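Local coordinates for protein phosphoserine aminotransferase SerC (PDB 3FFR) that probably catalyses the pyridoxal-phosphate-dependent transamination between glutamate and 3-phosphohydroxypyruvate that yields O-phosphoserine in serine biosynthesis, at residues 54-59 with 170-175; 134-139 with 145-150; 64-69 with 247-252; 200-205 with 226-231. One frame throughout, in Å; residues are numbered along the deposited sequence.

Contact 1: residues 54-59 with 170-175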
loop_
_atom_site.group_PDB
_atom_site.type_symbol
_atom_site.label_atom_id
_atom_site.label_comp_id
_atom_site.label_asym_id
_atom_site.label_seq_id
_atom_site.Cartn_x
_atom_site.Cartn_y
_atom_site.Cartn_z
ATOM N N THR A 54 4.712 -14.629 17.590
ATOM C CA THR A 54 5.064 -16.002 17.999
ATOM C C THR A 54 6.266 -16.504 17.175
ATOM O O THR A 54 7.295 -16.991 17.702
ATOM C CB THR A 54 3.861 -16.946 17.829
ATOM O OG1 THR A 54 2.766 -16.473 18.620
ATOM C CG2 THR A 54 4.218 -18.361 18.266
ATOM N N LEU A 55 6.153 -16.331 15.873
ATOM C CA LEU A 55 7.194 -16.853 14.963
ATOM C C LEU A 55 8.550 -16.227 15.216
ATOM O O LEU A 55 9.593 -16.885 15.112
ATOM C CB LEU A 55 6.804 -16.596 13.516
ATOM C CG LEU A 55 7.738 -17.157 12.441
ATOM C CD1 LEU A 55 7.589 -18.657 12.417
ATOM C CD2 LEU A 55 7.404 -16.517 11.053
ATOM N N LEU A 56 8.513 -14.930 15.491
ATOM C CA LEU A 56 9.730 -14.138 15.685
ATOM C C LEU A 56 10.134 -14.015 17.145
ATOM O O LEU A 56 11.134 -13.400 17.490
ATOM C CB LEU A 56 9.582 -12.764 15.042
ATOM C CG LEU A 56 9.380 -12.806 13.517
ATOM C CD1 LEU A 56 9.192 -11.347 12.961
ATOM C CD2 LEU A 56 10.523 -13.573 12.803
ATOM N N GLU A 57 9.350 -14.635 18.000
ATOM C CA GLU A 57 9.633 -14.648 19.448
ATOM C C GLU A 57 9.842 -13.229 20.018
ATOM O O GLU A 57 10.766 -12.938 20.781
ATOM C CB GLU A 57 10.815 -15.564 19.753
ATOM C CG GLU A 57 10.562 -16.984 19.248
ATOM C CD GLU A 57 11.743 -17.907 19.398
ATOM O OE1 GLU A 57 12.417 -17.888 20.437
ATOM O OE2 GLU A 57 11.981 -18.667 18.455
ATOM N N LEU A 58 8.914 -12.361 19.687
ATOM C CA LEU A 58 8.992 -10.987 20.122
ATOM C C LEU A 58 8.570 -10.814 21.570
ATOM O O LEU A 58 7.546 -11.363 22.008
ATOM C CB LEU A 58 8.103 -10.102 19.264
ATOM C CG LEU A 58 8.461 -9.979 17.777
ATOM C CD1 LEU A 58 7.391 -9.170 17.003
ATOM C CD2 LEU A 58 9.848 -9.371 17.638
ATOM N N PRO A 59 9.338 -10.016 22.316
ATOM C CA PRO A 59 8.958 -9.762 23.703
ATOM C C PRO A 59 7.876 -8.713 23.849
ATOM O O PRO A 59 7.482 -8.044 22.881
ATOM C CB PRO A 59 10.240 -9.284 24.351
ATOM C CG PRO A 59 11.072 -8.763 23.268
ATOM C CD PRO A 59 10.628 -9.419 21.961
ATOM N N SER A 170 14.915 -8.667 2.940
ATOM C CA SER A 170 15.197 -9.821 2.069
ATOM C C SER A 170 15.760 -11.008 2.822
ATOM O O SER A 170 16.377 -11.917 2.235
ATOM C CB SER A 170 16.084 -9.419 0.894
ATOM O OG SER A 170 17.315 -8.875 1.361
ATOM N N SER A 171 15.537 -11.032 4.134
ATOM C CA SER A 171 16.038 -12.153 4.948
ATOM C C SER A 171 15.102 -12.713 6.023
ATOM O O SER A 171 15.097 -13.916 6.254
ATOM C CB SER A 171 17.373 -11.781 5.584
ATOM O OG SER A 171 17.248 -10.627 6.383
ATOM N N LEU A 172 14.372 -11.860 6.749
ATOM C CA LEU A 172 13.468 -12.345 7.804
ATOM C C LEU A 172 12.537 -13.371 7.147
ATOM O O LEU A 172 12.003 -13.112 6.068
ATOM C CB LEU A 172 12.703 -11.165 8.441
ATOM C CG LEU A 172 12.040 -11.347 9.803
ATOM C CD1 LEU A 172 13.087 -11.587 10.881
ATOM C CD2 LEU A 172 11.182 -10.120 10.162
ATOM N N PRO A 173 12.270 -14.514 7.822
ATOM C CA PRO A 173 12.647 -14.906 9.170
ATOM C C PRO A 173 13.927 -15.689 9.418
ATOM O O PRO A 173 14.026 -16.379 10.433
ATOM C CB PRO A 173 11.450 -15.771 9.574
ATOM C CG PRO A 173 11.066 -16.499 8.290
ATOM C CD PRO A 173 11.362 -15.499 7.192
ATOM N N TYR A 174 14.905 -15.582 8.522
ATOM C CA TYR A 174 16.197 -16.279 8.692
ATOM C C TYR A 174 17.006 -15.796 9.929
ATOM O O TYR A 174 17.334 -16.590 10.819
ATOM C CB TYR A 174 17.033 -16.272 7.426
ATOM C CG TYR A 174 18.289 -17.044 7.675
ATOM C CD1 TYR A 174 18.252 -18.433 7.824
ATOM C CD2 TYR A 174 19.513 -16.389 7.825
ATOM C CE1 TYR A 174 19.435 -19.152 8.114
ATOM C CE2 TYR A 174 20.677 -17.087 8.106
ATOM C CZ TYR A 174 20.647 -18.461 8.253
ATOM O OH TYR A 174 21.848 -19.128 8.533
ATOM N N PRO A 175 17.389 -14.509 9.973
ATOM C CA PRO A 175 18.076 -14.087 11.200
ATOM C C PRO A 175 17.242 -14.240 12.441
ATOM O O PRO A 175 16.036 -14.020 12.423
ATOM C CB PRO A 175 18.336 -12.606 10.958
ATOM C CG PRO A 175 17.268 -12.189 9.962
ATOM C CD PRO A 175 17.158 -13.372 9.069
#

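Contact 2: residues 134-139 with 145-150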
loop_
_atom_site.group_PDB
_atom_site.type_symbol
_atom_site.label_atom_id
_atom_site.label_comp_id
_atom_site.label_asym_id
_atom_site.label_seq_id
_atom_site.Cartn_x
_atom_site.Cartn_y
_atom_site.Cartn_z
ATOM N N ILE A 134 20.634 4.419 14.430
ATOM C CA ILE A 134 21.621 3.602 13.711
ATOM C C ILE A 134 20.801 2.721 12.772
ATOM O O ILE A 134 19.969 1.941 13.209
ATOM C CB ILE A 134 22.472 2.719 14.668
ATOM C CG1 ILE A 134 23.396 3.592 15.523
ATOM C CG2 ILE A 134 23.308 1.679 13.900
ATOM C CD1 ILE A 134 23.907 2.893 16.785
ATOM N N CYS A 135 21.116 2.805 11.495
ATOM C CA CYS A 135 20.408 2.040 10.447
ATOM C C CYS A 135 21.341 1.010 9.827
ATOM O O CYS A 135 22.322 1.337 9.157
ATOM C CB CYS A 135 19.875 2.953 9.360
ATOM S SG CYS A 135 18.665 4.170 9.942
ATOM N N LEU A 136 20.981 -0.241 10.087
ATOM C CA LEU A 136 21.738 -1.387 9.662
ATOM C C LEU A 136 20.937 -2.173 8.660
ATOM O O LEU A 136 19.720 -2.212 8.740
ATOM C CB LEU A 136 22.034 -2.285 10.873
ATOM C CG LEU A 136 22.770 -1.590 12.033
ATOM C CD1 LEU A 136 22.955 -2.544 13.244
ATOM C CD2 LEU A 136 24.098 -0.976 11.555
ATOM N N THR A 137 21.637 -2.808 7.736
ATOM C CA THR A 137 20.953 -3.641 6.734
ATOM C C THR A 137 21.418 -5.067 6.903
ATOM O O THR A 137 22.588 -5.398 6.611
ATOM C CB THR A 137 21.211 -3.111 5.343
ATOM O OG1 THR A 137 20.618 -1.800 5.220
ATOM C CG2 THR A 137 20.631 -4.039 4.288
ATOM N N HIS A 138 20.521 -5.920 7.388
ATOM C CA HIS A 138 20.920 -7.320 7.635
ATOM C C HIS A 138 21.283 -8.027 6.343
ATOM O O HIS A 138 22.202 -8.861 6.283
ATOM C CB HIS A 138 19.844 -8.134 8.381
ATOM C CG HIS A 138 20.177 -9.579 8.422
ATOM N ND1 HIS A 138 19.696 -10.480 7.477
ATOM C CD2 HIS A 138 21.096 -10.248 9.151
ATOM C CE1 HIS A 138 20.258 -11.653 7.691
ATOM N NE2 HIS A 138 21.123 -11.536 8.692
ATOM N N ASN A 139 20.549 -7.703 5.289
ATOM C CA ASN A 139 20.737 -8.346 3.978
ATOM C C ASN A 139 20.672 -7.344 2.831
ATOM O O ASN A 139 19.586 -6.834 2.498
ATOM C CB ASN A 139 19.731 -9.486 3.788
ATOM C CG ASN A 139 20.213 -10.527 2.773
ATOM O OD1 ASN A 139 21.248 -11.207 2.997
ATOM N ND2 ASN A 139 19.506 -10.654 1.665
ATOM N N VAL A 145 25.423 -9.325 0.396
ATOM C CA VAL A 145 26.156 -9.242 1.653
ATOM C C VAL A 145 25.227 -9.097 2.849
ATOM O O VAL A 145 24.307 -8.276 2.863
ATOM C CB VAL A 145 27.158 -8.058 1.673
ATOM C CG1 VAL A 145 27.888 -7.934 3.089
ATOM C CG2 VAL A 145 28.225 -8.195 0.519
ATOM N N SER A 146 25.479 -9.919 3.858
ATOM C CA SER A 146 24.754 -9.834 5.130
ATOM C C SER A 146 25.607 -9.251 6.224
ATOM O O SER A 146 26.830 -9.248 6.158
ATOM C CB SER A 146 24.263 -11.207 5.597
ATOM O OG SER A 146 23.374 -11.839 4.679
HETATM N N MSE A 147 24.914 -8.727 7.221
HETATM C CA MSE A 147 25.510 -8.328 8.511
HETATM C C MSE A 147 24.930 -9.302 9.544
HETATM O O MSE A 147 23.806 -9.110 10.023
HETATM C CB MSE A 147 25.182 -6.913 8.927
HETATM C CG MSE A 147 25.906 -6.567 10.202
HETATM SE SE MSE A 147 25.559 -4.781 10.870
HETATM C CE MSE A 147 26.965 -3.798 9.903
ATOM N N PRO A 148 25.669 -10.371 9.869
ATOM C CA PRO A 148 25.150 -11.367 10.809
ATOM C C PRO A 148 24.758 -10.777 12.161
ATOM O O PRO A 148 25.263 -9.745 12.555
ATOM C CB PRO A 148 26.302 -12.321 10.964
ATOM C CG PRO A 148 26.999 -12.262 9.671
ATOM C CD PRO A 148 26.970 -10.799 9.307
ATOM N N VAL A 149 23.852 -11.468 12.842
ATOM C CA VAL A 149 23.318 -10.986 14.122
ATOM C C VAL A 149 24.421 -10.680 15.126
ATOM O O VAL A 149 24.350 -9.690 15.848
ATOM C CB VAL A 149 22.236 -11.952 14.676
ATOM C CG1 VAL A 149 21.841 -11.599 16.120
ATOM C CG2 VAL A 149 20.975 -11.903 13.753
ATOM N N GLU A 150 25.478 -11.494 15.131
ATOM C CA GLU A 150 26.560 -11.281 16.089
ATOM C C GLU A 150 27.225 -9.933 15.834
ATOM O O GLU A 150 27.670 -9.262 16.763
ATOM C CB GLU A 150 27.600 -12.425 16.084
ATOM C CG GLU A 150 28.343 -12.627 14.777
ATOM C CD GLU A 150 29.345 -13.774 14.857
ATOM O OE1 GLU A 150 29.575 -14.279 15.984
ATOM O OE2 GLU A 150 29.897 -14.154 13.800
HETATM O O HOH W 1 24.767 -6.090 4.487
#

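Contact 3: residues 64-69 with 247-252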
loop_
_atom_site.group_PDB
_atom_site.type_symbol
_atom_site.label_atom_id
_atom_site.label_comp_id
_atom_site.label_asym_id
_atom_site.label_seq_id
_atom_site.Cartn_x
_atom_site.Cartn_y
_atom_site.Cartn_z
ATOM N N VAL A 64 3.841 -4.655 16.494
ATOM C CA VAL A 64 3.865 -4.933 15.076
ATOM C C VAL A 64 2.939 -3.928 14.417
ATOM O O VAL A 64 1.783 -3.821 14.825
ATOM C CB VAL A 64 3.324 -6.360 14.775
ATOM C CG1 VAL A 64 3.089 -6.566 13.265
ATOM C CG2 VAL A 64 4.237 -7.444 15.298
ATOM N N LEU A 65 3.441 -3.214 13.408
ATOM C CA LEU A 65 2.654 -2.251 12.634
ATOM C C LEU A 65 2.684 -2.584 11.148
ATOM O O LEU A 65 3.703 -2.997 10.600
ATOM C CB LEU A 65 3.133 -0.793 12.818
ATOM C CG LEU A 65 3.170 -0.314 14.278
ATOM C CD1 LEU A 65 3.728 1.139 14.286
ATOM C CD2 LEU A 65 1.772 -0.398 14.967
ATOM N N PHE A 66 1.527 -2.415 10.525
ATOM C CA PHE A 66 1.384 -2.638 9.095
ATOM C C PHE A 66 1.325 -1.345 8.268
ATOM O O PHE A 66 0.560 -0.416 8.563
ATOM C CB PHE A 66 0.147 -3.463 8.774
ATOM C CG PHE A 66 0.140 -4.830 9.405
ATOM C CD1 PHE A 66 1.139 -5.761 9.137
ATOM C CD2 PHE A 66 -0.853 -5.179 10.285
ATOM C CE1 PHE A 66 1.120 -7.021 9.723
ATOM C CE2 PHE A 66 -0.876 -6.444 10.873
ATOM C CZ PHE A 66 0.112 -7.351 10.606
ATOM N N LEU A 67 2.176 -1.329 7.245
ATOM C CA LEU A 67 2.303 -0.219 6.284
ATOM C C LEU A 67 2.244 -0.755 4.847
ATOM O O LEU A 67 1.978 -1.945 4.620
ATOM C CB LEU A 67 3.540 0.639 6.526
ATOM C CG LEU A 67 3.638 1.258 7.935
ATOM C CD1 LEU A 67 4.153 0.288 8.994
ATOM C CD2 LEU A 67 4.513 2.565 7.914
ATOM N N ALA A 68 2.521 0.104 3.869
ATOM C CA ALA A 68 2.297 -0.297 2.455
ATOM C C ALA A 68 3.484 -0.988 1.826
ATOM O O ALA A 68 3.349 -1.782 0.903
ATOM C CB ALA A 68 1.928 0.947 1.608
ATOM N N SER A 69 4.678 -0.612 2.292
ATOM C CA SER A 69 5.938 -1.102 1.700
ATOM C C SER A 69 7.096 -0.869 2.650
ATOM O O SER A 69 6.964 -0.123 3.629
ATOM C CB SER A 69 6.231 -0.309 0.385
ATOM O OG SER A 69 6.378 1.086 0.640
HETATM N N MSE A 247 -6.156 -8.189 1.997
HETATM C CA MSE A 247 -5.848 -9.449 1.308
HETATM C C MSE A 247 -4.510 -9.955 1.811
HETATM O O MSE A 247 -4.348 -11.143 2.196
HETATM C CB MSE A 247 -5.852 -9.335 -0.226
HETATM C CG MSE A 247 -7.162 -8.792 -0.793
HETATM SE SE MSE A 247 -8.696 -9.955 -0.436
HETATM C CE MSE A 247 -8.545 -11.194 -1.834
ATOM N N ASN A 248 -3.513 -9.060 1.817
ATOM C CA ASN A 248 -2.185 -9.455 2.277
ATOM C C ASN A 248 -2.107 -9.698 3.777
ATOM O O ASN A 248 -1.337 -10.532 4.228
ATOM C CB ASN A 248 -1.049 -8.528 1.832
ATOM C CG ASN A 248 -0.402 -8.977 0.545
ATOM O OD1 ASN A 248 -0.761 -10.011 -0.034
ATOM N ND2 ASN A 248 0.580 -8.182 0.071
ATOM N N ILE A 249 -2.857 -8.937 4.562
ATOM C CA ILE A 249 -2.869 -9.188 6.023
ATOM C C ILE A 249 -3.440 -10.598 6.256
ATOM O O ILE A 249 -2.957 -11.373 7.084
ATOM C CB ILE A 249 -3.644 -8.087 6.794
ATOM C CG1 ILE A 249 -2.857 -6.761 6.681
ATOM C CG2 ILE A 249 -3.800 -8.473 8.281
ATOM C CD1 ILE A 249 -3.615 -5.500 7.214
ATOM N N PHE A 250 -4.462 -10.934 5.473
ATOM C CA PHE A 250 -5.081 -12.266 5.544
ATOM C C PHE A 250 -4.078 -13.343 5.154
ATOM O O PHE A 250 -3.845 -14.333 5.871
ATOM C CB PHE A 250 -6.287 -12.353 4.605
ATOM C CG PHE A 250 -6.965 -13.692 4.601
ATOM C CD1 PHE A 250 -7.895 -14.011 5.591
ATOM C CD2 PHE A 250 -6.729 -14.605 3.595
ATOM C CE1 PHE A 250 -8.553 -15.225 5.583
ATOM C CE2 PHE A 250 -7.383 -15.828 3.590
ATOM C CZ PHE A 250 -8.292 -16.130 4.591
ATOM N N LEU A 251 -3.461 -13.142 4.002
ATOM C CA LEU A 251 -2.514 -14.129 3.493
ATOM C C LEU A 251 -1.327 -14.268 4.439
ATOM O O LEU A 251 -0.807 -15.365 4.645
ATOM C CB LEU A 251 -2.019 -13.767 2.085
ATOM C CG LEU A 251 -3.022 -13.822 0.935
ATOM C CD1 LEU A 251 -2.313 -13.286 -0.323
ATOM C CD2 LEU A 251 -3.589 -15.267 0.721
ATOM N N LEU A 252 -0.902 -13.150 5.019
ATOM C CA LEU A 252 0.236 -13.184 5.948
ATOM C C LEU A 252 -0.060 -14.039 7.197
ATOM O O LEU A 252 0.780 -14.809 7.682
ATOM C CB LEU A 252 0.711 -11.778 6.347
ATOM C CG LEU A 252 2.009 -11.695 7.165
ATOM C CD1 LEU A 252 3.228 -12.327 6.442
ATOM C CD2 LEU A 252 2.292 -10.224 7.560
#

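Contact 4: residues 200-205 with 226-231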
loop_
_atom_site.group_PDB
_atom_site.type_symbol
_atom_site.label_atom_id
_atom_site.label_comp_id
_atom_site.label_asym_id
_atom_site.label_seq_id
_atom_site.Cartn_x
_atom_site.Cartn_y
_atom_site.Cartn_z
ATOM N N GLY A 200 4.046 -3.780 4.006
ATOM C CA GLY A 200 5.224 -3.590 4.830
ATOM C C GLY A 200 4.892 -3.855 6.277
ATOM O O GLY A 200 3.752 -3.639 6.728
ATOM N N VAL A 201 5.885 -4.373 7.001
ATOM C CA VAL A 201 5.763 -4.670 8.414
ATOM C C VAL A 201 6.902 -4.043 9.214
ATOM O O VAL A 201 8.088 -4.269 8.944
ATOM C CB VAL A 201 5.728 -6.211 8.674
ATOM C CG1 VAL A 201 5.455 -6.493 10.131
ATOM C CG2 VAL A 201 4.607 -6.913 7.804
ATOM N N TRP A 202 6.504 -3.231 10.177
ATOM C CA TRP A 202 7.415 -2.493 11.058
ATOM C C TRP A 202 7.261 -3.014 12.476
ATOM O O TRP A 202 6.248 -2.849 13.106
ATOM C CB TRP A 202 7.140 -0.987 10.949
ATOM C CG TRP A 202 8.113 -0.080 11.629
ATOM C CD1 TRP A 202 9.329 -0.416 12.157
ATOM C CD2 TRP A 202 8.026 1.356 11.713
ATOM N NE1 TRP A 202 9.942 0.694 12.663
ATOM C CE2 TRP A 202 9.183 1.803 12.386
ATOM C CE3 TRP A 202 7.061 2.288 11.337
ATOM C CZ2 TRP A 202 9.415 3.160 12.680
ATOM C CZ3 TRP A 202 7.289 3.641 11.628
ATOM C CH2 TRP A 202 8.443 4.060 12.304
ATOM N N ILE A 203 8.310 -3.672 12.933
ATOM C CA ILE A 203 8.391 -4.209 14.283
ATOM C C ILE A 203 9.229 -3.213 15.082
ATOM O O ILE A 203 10.352 -2.867 14.691
ATOM C CB ILE A 203 9.033 -5.609 14.257
ATOM C CG1 ILE A 203 8.060 -6.607 13.574
ATOM C CG2 ILE A 203 9.436 -6.058 15.670
ATOM C CD1 ILE A 203 8.671 -7.955 13.315
ATOM N N LEU A 204 8.667 -2.717 16.177
ATOM C CA LEU A 204 9.357 -1.660 16.928
ATOM C C LEU A 204 9.058 -1.728 18.399
ATOM O O LEU A 204 8.012 -2.193 18.810
ATOM C CB LEU A 204 8.947 -0.276 16.389
ATOM C CG LEU A 204 7.537 0.303 16.702
ATOM C CD1 LEU A 204 7.431 1.723 16.139
ATOM C CD2 LEU A 204 6.347 -0.579 16.185
ATOM N N ASN A 205 10.006 -1.237 19.173
ATOM C CA ASN A 205 9.873 -1.251 20.625
ATOM C C ASN A 205 9.459 0.064 21.271
ATOM O O ASN A 205 9.212 1.121 20.648
ATOM C CB ASN A 205 11.131 -1.838 21.309
ATOM C CG ASN A 205 12.317 -0.864 21.325
ATOM O OD1 ASN A 205 12.198 0.275 20.900
ATOM N ND2 ASN A 205 13.468 -1.325 21.821
ATOM N N HIS A 226 0.291 7.964 9.224
ATOM C CA HIS A 226 1.298 6.995 9.619
ATOM C C HIS A 226 2.348 7.495 10.592
ATOM O O HIS A 226 3.509 7.088 10.540
ATOM C CB HIS A 226 1.895 6.190 8.454
ATOM C CG HIS A 226 0.980 5.105 7.944
ATOM N ND1 HIS A 226 1.218 4.393 6.781
ATOM C CD2 HIS A 226 -0.190 4.641 8.436
ATOM C CE1 HIS A 226 0.246 3.510 6.604
ATOM N NE2 HIS A 226 -0.641 3.664 7.581
ATOM N N THR A 227 1.925 8.369 11.496
ATOM C CA THR A 227 2.753 8.637 12.651
ATOM C C THR A 227 2.687 7.372 13.486
ATOM O O THR A 227 1.715 6.607 13.418
ATOM C CB THR A 227 2.285 9.815 13.535
ATOM O OG1 THR A 227 1.057 9.477 14.236
ATOM C CG2 THR A 227 2.136 11.097 12.690
ATOM N N ILE A 228 3.718 7.149 14.307
ATOM C CA ILE A 228 3.684 6.012 15.214
ATOM C C ILE A 228 2.443 6.054 16.148
ATOM O O ILE A 228 1.744 5.059 16.284
ATOM C CB ILE A 228 5.019 5.838 15.986
ATOM C CG1 ILE A 228 6.067 5.261 15.012
ATOM C CG2 ILE A 228 4.853 4.858 17.180
ATOM C CD1 ILE A 228 7.482 5.291 15.584
ATOM N N PRO A 229 2.156 7.194 16.795
ATOM C CA PRO A 229 0.976 7.220 17.667
ATOM C C PRO A 229 -0.329 6.922 16.959
ATOM O O PRO A 229 -1.199 6.238 17.504
ATOM C CB PRO A 229 1.016 8.629 18.247
ATOM C CG PRO A 229 2.481 8.922 18.308
ATOM C CD PRO A 229 2.994 8.384 17.008
ATOM N N SER A 230 -0.438 7.396 15.738
ATOM C CA SER A 230 -1.639 7.144 14.930
ATOM C C SER A 230 -1.795 5.631 14.691
ATOM O O SER A 230 -2.844 5.047 14.916
ATOM C CB SER A 230 -1.614 7.934 13.632
ATOM O OG SER A 230 -2.664 7.539 12.752
HETATM N N MSE A 231 -0.710 5.004 14.252
HETATM C CA MSE A 231 -0.728 3.569 13.937
HETATM C C MSE A 231 -0.939 2.715 15.181
HETATM O O MSE A 231 -1.657 1.684 15.144
HETATM C CB MSE A 231 0.557 3.166 13.208
HETATM C CG MSE A 231 0.652 3.704 11.782
HETATM SE SE MSE A 231 2.163 3.023 10.833
HETATM C CE MSE A 231 3.548 3.983 11.792
#

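Contact 1: residues 54-59 with 170-175
L56 meets L172 and P173 through its two methyl branches, and the contact is apolar, with no hydrogen bond crossing it. CD1 of L56 comes tip to tip with CD2 of L172 at 3.6 Å. CG of L172 stands opposite its backbone N (chi1 -162°), which sends the methyls to L56. CD2 of L56 touches both CD1 of L172 (3.8 Å) and CB of P173 (4.0 Å), and one leucine thus serves two neighbours; against the proline it runs nearly at a right angle. L172 is modelled in two conformations; its contact is described for one of them and is less certain for the other. L55 adds a looser touch, its CD2 lying 4.4 Å from CB of P173.

Each partner is presented by a turn. The helix 39-55 ends in a Schellman motif, in which E57 takes a positive phi. Opposite, the peptide before P173 is cis and Y174 N donates to S171 O at 2.8 Å, which makes 171-174 a type VI turn with L172 and P173 at its corner.

The turn belongs to the loop that leaves strand 163-167 of the large sheet, and its serines bond to H138, N139 and T141. From the helix end, L55 also packs on M259 and L260 of helix 246-262 and on A264 of helix 264-284, while L56 rests on I203 of strand 200-205.

Contact 2: residues 134-139 with 145-150
H138 and N139 grip S146 and M147 where the chain doubles back in a short beta hairpin, and here the packing is tight. N139 and S146 form an antiparallel non-hydrogen-bonded pair with CA atoms 4.4 Å apart. The hydroxyl of S146 donates to OD1 of N139 at 2.8 Å, in the plane of the amide carbonyl. Next along, M147 N donates to H138 O at 2.9 Å from above that carbonyl's plane, and CA of S146 makes a CA-H...O contact with the same oxygen at 3.0 Å. The H138 imidazole, swung there with CG anti to its N (chi1 171°), brings CD2 to 3.1 Å from M147 O, a buried carbonyl oxygen without a hydrogen-bond partner in the model; ND1 of H138 bonds instead to S171. The selenomethionine M147 bends at chi3, and its SE packs against CD2 of L136 at 4.1 Å.

N139 is gripped from several sides, since OD1 also meets S299 and ND2 reaches S170 and T302. A leucine here would probably leave the S146 hydroxyl without its acceptor and break the ties to these three residues.

Elsewhere the fit is looser. A water spans T137 O and V145 O, donating to both, 2.8 Å from the latter. Beyond P148, the N-cap of helix 149-152, the chain moves away toward solvent at E150.

Strand 133-137 is an inner strand of the seven-stranded sheet, hydrogen-bonded to strands 85-90 and 163-167; M147 also touches C89 on the first of these, and H138 touches V166 on the second.

Contact 3: residues 64-69 with 247-252
The F66 ring lies with one face beneath CG1 of I249, and the two side chains pass at a slant. The terminal methyl of the isoleucine reaches furthest, its CD1 standing 4.1 Å from CD2 of F66. Diagonally across the same ring, CE1 of F66 meets CD2 of L252 at 4.0 Å. The ring therefore bridges two side chains spaced three residues apart, which the helix turns to the same side; L252 N donates to N248 O at 2.8 Å within that turn. With chi1 at -60°, F66 sets its ring beside its own backbone N and points it from the strand to the helix. The backbones stay well apart, F66 CA being 8.4 Å from I249 CA, and the gap is bridged by side chains alone, without a polar bond.

This is helix-on-sheet packing in the large domain of a fold type I pyridoxal-phosphate enzyme, whose seven-stranded sheet has helices on both faces. Strand 62-67 is an outermost strand of that sheet within the chain, and helix 246-262 lies over it. F66 has further company on this side: Y45 of helix 39-55 stacks on it edge-to-face, and A48 of the same helix touches it, as does V201 of the adjoining strand. L252 continues the apolar layer to F193 and L195.

Past the strand the chain turns at A68, which packs on A68 of the second subunit. S69 then acts as N-cap of helix 70-81, its OG accepting from E72 N, and M247 at the start of the other segment touches P196 of the second subunit.

Contact 4: residues 200-205 with 226-231
A chi1 of -171° carries the W202 indole out from its strand, on the far side of CB from the backbone N, and a chi1 of -74° turns CG1 of I228 back to meet it. The two cross at about a right angle. This joins the antiparallel strand of the large-domain sheet, a hallmark of fold type I pyridoxal-phosphate enzymes, to the first turn of helix 228-235.

The six-membered part of the indole does the touching. Its CH2 lies 3.6 Å from CD1 of I228, and its CZ3 is 3.8 Å from CE of the selenomethionine M231. L204 comes at the isoleucine tip to tip, CD1 to CD1 at 3.6 Å. I228 CD1 thus touches both L204 CD1 and W202 CH2. CD1 of L204 also sits over one face of the W202 ring, 4.1 Å above its plane and near the rim.

Replacing W202 by an alanine is likely to open a gap in front of I228 and M231 and to deprive S184 OG of the indole N-H that bonds to it. R76 and I77 of helix 70-81 also touch the indole. Helix 228-235 begins with a capping bond: S230 N donates to OG1 of T227, the N-cap residue, at 3.0 Å.

In the fold
From the N terminus, the end of helix 39-55 opens contact 1, and strand 62-67 opens contact 3 a few residues later. Contact 2 then closes a hairpin loop nested inside both. Contact 1 closes at 170-175, before contact 3 does, so these two cross. Contact 4 opens and closes afterwards, in series with contacts 1 and 2 but nested in the long loop that 247-252 shuts. Strands 62-67 and 200-205 are hydrogen-bonded neighbours, which joins contacts 3 and 4. Serines of 170-175 bond to H138 and N139, linking contacts 1 and 2. Contacts 3 and 4 tie the sheet to helices, contact 2 folds back the end of strand 133-137, and contact 1 joins helix 39-55 to a loop.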